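Local structure of fructokinase (Silicibacter sp., 3C8U) at residues Met158-Glu162 and Leu188-Arg192; Leu4-Cys8 and Leu38-Leu42. The protein is a putative fructokinase of the P-loop kinase type, probably transferring the terminal phosphate of ATP to fructose or a related small substrate. All coordinates share one frame; numbering follows the deposited sequence.

Contact 1. Residues Met158-Glu162 and Leu188-Arg192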
# COMPACT_ATOMS: atom_id res chain seq x y z
N MSE A 158 2.57 16.44 5.70
CA MSE A 158 3.57 15.90 6.61
C MSE A 158 3.22 16.13 8.07
O MSE A 158 3.50 15.29 8.93
CB MSE A 158 4.94 16.49 6.34
CG MSE A 158 5.68 15.81 5.22
SE MSE A 158 6.29 14.03 5.77
CE MSE A 158 6.07 14.14 7.67
N ALA A 159 2.60 17.28 8.33
CA ALA A 159 2.26 17.68 9.69
C ALA A 159 1.19 16.76 10.22
O ALA A 159 1.20 16.32 11.36
CB ALA A 159 1.80 19.15 9.74
N ASP A 160 0.27 16.43 9.33
CA ASP A 160 -0.86 15.59 9.70
C ASP A 160 -0.37 14.15 9.91
O ASP A 160 -0.79 13.43 10.83
CB ASP A 160 -1.99 15.68 8.66
CG ASP A 160 -2.59 17.08 8.57
OD1 ASP A 160 -2.40 17.87 9.52
OD2 ASP A 160 -3.24 17.41 7.56
N LEU A 161 0.55 13.73 9.04
CA LEU A 161 1.11 12.36 9.16
C LEU A 161 1.77 12.18 10.51
O LEU A 161 1.66 11.15 11.19
CB LEU A 161 2.14 12.06 8.06
CG LEU A 161 1.59 11.86 6.64
CD1 LEU A 161 2.75 11.66 5.62
CD2 LEU A 161 0.59 10.70 6.57
N GLU A 162 2.46 13.24 10.91
CA GLU A 162 3.24 13.19 12.15
C GLU A 162 2.32 13.01 13.35
O GLU A 162 2.54 12.16 14.20
CB GLU A 162 4.05 14.48 12.33
CG GLU A 162 5.12 14.31 13.37
CD GLU A 162 6.08 15.48 13.45
OE1 GLU A 162 6.29 16.18 12.43
OE2 GLU A 162 6.61 15.71 14.54
N LEU A 188 8.64 8.54 9.83
CA LEU A 188 8.62 9.91 9.27
C LEU A 188 9.73 10.08 8.25
O LEU A 188 9.58 10.81 7.28
CB LEU A 188 8.70 11.03 10.35
CG LEU A 188 7.40 11.70 10.85
CD1 LEU A 188 7.75 13.09 11.41
CD2 LEU A 188 6.28 11.82 9.79
N ALA A 189 10.84 9.38 8.47
CA ALA A 189 11.95 9.39 7.53
C ALA A 189 11.47 8.75 6.22
O ALA A 189 11.80 9.20 5.12
CB ALA A 189 13.19 8.62 8.08
N ASN A 190 10.65 7.73 6.38
CA ASN A 190 10.09 7.00 5.20
C ASN A 190 9.11 7.90 4.46
O ASN A 190 9.08 7.97 3.24
CB ASN A 190 9.42 5.70 5.63
CG ASN A 190 10.43 4.66 6.14
OD1 ASN A 190 11.62 4.73 5.85
ND2 ASN A 190 9.95 3.75 6.99
N ALA A 191 8.30 8.59 5.25
CA ALA A 191 7.29 9.52 4.70
C ALA A 191 8.00 10.55 3.86
O ALA A 191 7.58 10.92 2.79
CB ALA A 191 6.44 10.18 5.80
N ARG A 192 9.16 10.95 4.37
CA ARG A 192 9.97 11.99 3.76
C ARG A 192 10.60 11.47 2.45
O ARG A 192 10.59 12.16 1.42
CB ARG A 192 11.04 12.47 4.76
CG ARG A 192 11.50 13.90 4.58
CD ARG A 192 11.93 14.58 5.92
NE ARG A 192 12.65 13.69 6.83
CZ ARG A 192 12.16 13.25 7.99
NH1 ARG A 192 10.95 13.64 8.40
NH2 ARG A 192 12.88 12.44 8.76
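The selenomethionine M158 sends CG out beside its backbone N, opposite the carbonyl carbon (chi1 -83°), and a second bend at chi2 then carries SE across to the methyl of A191, with SE 3.9 Å from A191 CB. E162 does the reverse: its CG is anti to the backbone N (chi1 -165°) and the rest of the chain runs out straight, so that L188 meets it broadside at about a right angle. L188 CD1 lies against the CG and carboxylate end of E162, 3.5 Å from E162 CG and 3.6 Å from E162 OE1, while E162 OE2 is hydrogen-bonded to NE2 of Q184. The axes of 158-162 and 188-192 run nearly antiparallel (156°). These segments belong to helices 158-171 and 186-195, both in the connection between strands 150-154 and 203-205 of the parallel sheet, a topology consistent with a P-loop kinase fold. Deeper in the interface L161 CD1 packs 4.0 Å from A191 CB; L161 also touches A30 and V156 in loops. Within helix 186-195, L188 O lies 3.3 Å above the plane of the R192 guanidinium but off toward its rim. R192 NH1 stays 6.7 Å from E162 OE1, which allows at most a long-range attraction.

Contact 2. Residues Leu4-Cys8 and Leu38-Leu42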
# COMPACT_ATOMS: atom_id res chain seq x y z
N LEU A 4 -15.89 10.09 -2.52
CA LEU A 4 -15.61 8.70 -2.81
C LEU A 4 -16.34 8.36 -4.10
O LEU A 4 -15.87 7.57 -4.90
CB LEU A 4 -16.07 7.76 -1.69
CG LEU A 4 -15.77 6.26 -1.85
CD1 LEU A 4 -14.27 6.03 -2.03
CD2 LEU A 4 -16.30 5.47 -0.65
N ALA A 5 -17.49 8.99 -4.31
CA ALA A 5 -18.36 8.59 -5.41
C ALA A 5 -17.66 8.96 -6.70
O ALA A 5 -17.66 8.21 -7.67
CB ALA A 5 -19.76 9.26 -5.32
N ALA A 6 -17.00 10.11 -6.66
CA ALA A 6 -16.31 10.65 -7.83
C ALA A 6 -15.02 9.87 -8.07
O ALA A 6 -14.60 9.68 -9.21
CB ALA A 6 -16.05 12.17 -7.70
N LEU A 7 -14.42 9.40 -6.98
CA LEU A 7 -13.20 8.57 -7.05
C LEU A 7 -13.55 7.25 -7.73
O LEU A 7 -12.87 6.80 -8.63
CB LEU A 7 -12.58 8.32 -5.65
CG LEU A 7 -11.26 7.52 -5.54
CD1 LEU A 7 -10.15 8.18 -6.38
CD2 LEU A 7 -10.79 7.37 -4.10
N CYS A 8 -14.64 6.65 -7.27
CA CYS A 8 -15.07 5.37 -7.80
C CYS A 8 -15.31 5.51 -9.30
O CYS A 8 -14.82 4.73 -10.11
CB CYS A 8 -16.32 4.89 -7.06
SG CYS A 8 -17.12 3.50 -7.83
N LEU A 38 -9.50 4.30 3.08
CA LEU A 38 -9.93 4.73 1.73
C LEU A 38 -10.06 3.53 0.76
O LEU A 38 -11.05 3.40 0.03
CB LEU A 38 -8.97 5.79 1.17
CG LEU A 38 -9.31 6.32 -0.22
CD1 LEU A 38 -10.68 7.04 -0.19
CD2 LEU A 38 -8.22 7.23 -0.74
N SER A 39 -9.09 2.63 0.79
CA SER A 39 -9.07 1.53 -0.21
C SER A 39 -10.29 0.63 -0.10
O SER A 39 -10.90 0.22 -1.10
CB SER A 39 -7.79 0.70 -0.05
OG SER A 39 -7.69 0.16 1.25
N ASN A 40 -10.64 0.31 1.14
CA ASN A 40 -11.75 -0.61 1.41
C ASN A 40 -13.12 -0.07 0.94
O ASN A 40 -13.87 -0.78 0.25
CB ASN A 40 -11.74 -1.07 2.86
CG ASN A 40 -10.67 -2.10 3.08
OD1 ASN A 40 -10.84 -3.23 2.69
ND2 ASN A 40 -9.52 -1.68 3.62
N PRO A 41 -13.45 1.20 1.29
CA PRO A 41 -14.69 1.74 0.77
C PRO A 41 -14.70 1.89 -0.75
O PRO A 41 -15.73 1.73 -1.38
CB PRO A 41 -14.78 3.11 1.43
CG PRO A 41 -14.06 2.92 2.73
CD PRO A 41 -12.87 2.09 2.30
N LEU A 42 -13.52 2.13 -1.31
CA LEU A 42 -13.37 2.22 -2.77
C LEU A 42 -13.64 0.86 -3.41
O LEU A 42 -14.31 0.79 -4.43
CB LEU A 42 -11.98 2.74 -3.19
CG LEU A 42 -11.74 2.73 -4.72
CD1 LEU A 42 -12.68 3.71 -5.45
CD2 LEU A 42 -10.28 3.01 -5.08
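L7 and L38 reach toward each other tip to tip, L7 CD2 ending 3.9 Å from L38 CD1, whereas L4 with P41 and L7 with L42 meet crosswise. The side chains of L4 and P41 cross at about a right angle, L4 CD2 pressed to 3.5 Å from P41 CB, a tight fit for two carbons. The other branch of L4 places CD1 4.0 Å from L42 CA, so the two methyls of L4 divide between the neighbouring residues P41 and L42. L42 answers in the reverse direction: it crosses L7 with CD1 4.1 Å from L7 CG and extends onto the opposing backbone, where L42 CD1 is 3.7 Å from C8 CA. All four leucines place CG anti to the backbone N, as in L4 (chi1 -177°), which directs their branches into the interface between the segment axes, themselves 10.7 Å apart at closest approach. Because the N of P41 carries no proton, a backbone bond is missing at that point and helix 36-48 is kinked there. The contact is wholly apolar between the two segments. Beneath it, L7 and L38 both touch W205 of strand 203-205 and L38 also touches L27 of strand 23-28, while S39, whose CB points away from 4-8, has its OG hydrogen-bonded to E130. Segments 4-8 and 38-42 are inclined at 68°, and through them helix 4-14 packs against the helix that follows a Walker A-like loop (G29, G34, K35, S36), consistent with the alpha/beta fold of a P-loop kinase.

How the contacts relate
Contact 2 is the more buried of the two, with none of its touching residues exposed, and it joins the N-terminal helix to the helix after the presumed P-loop, both resting on the parallel sheet. Contact 1 is only partly buried and joins two helices that come later in the chain, within the connection between the last two strands. They share no helix; the centres of contacts 1 and 2 are about 23 Å apart, and the nearest atoms of contacts 1 and 2 about 12 Å. Branched leucines and a proline make up most of contact 2, at a steep inclination, while contact 1 adds the aliphatic part of a glutamate and, at its edge, an arginine. L161 touches A30 of the presumed P-loop, whereas L38 comes near its pattern residues without touching them.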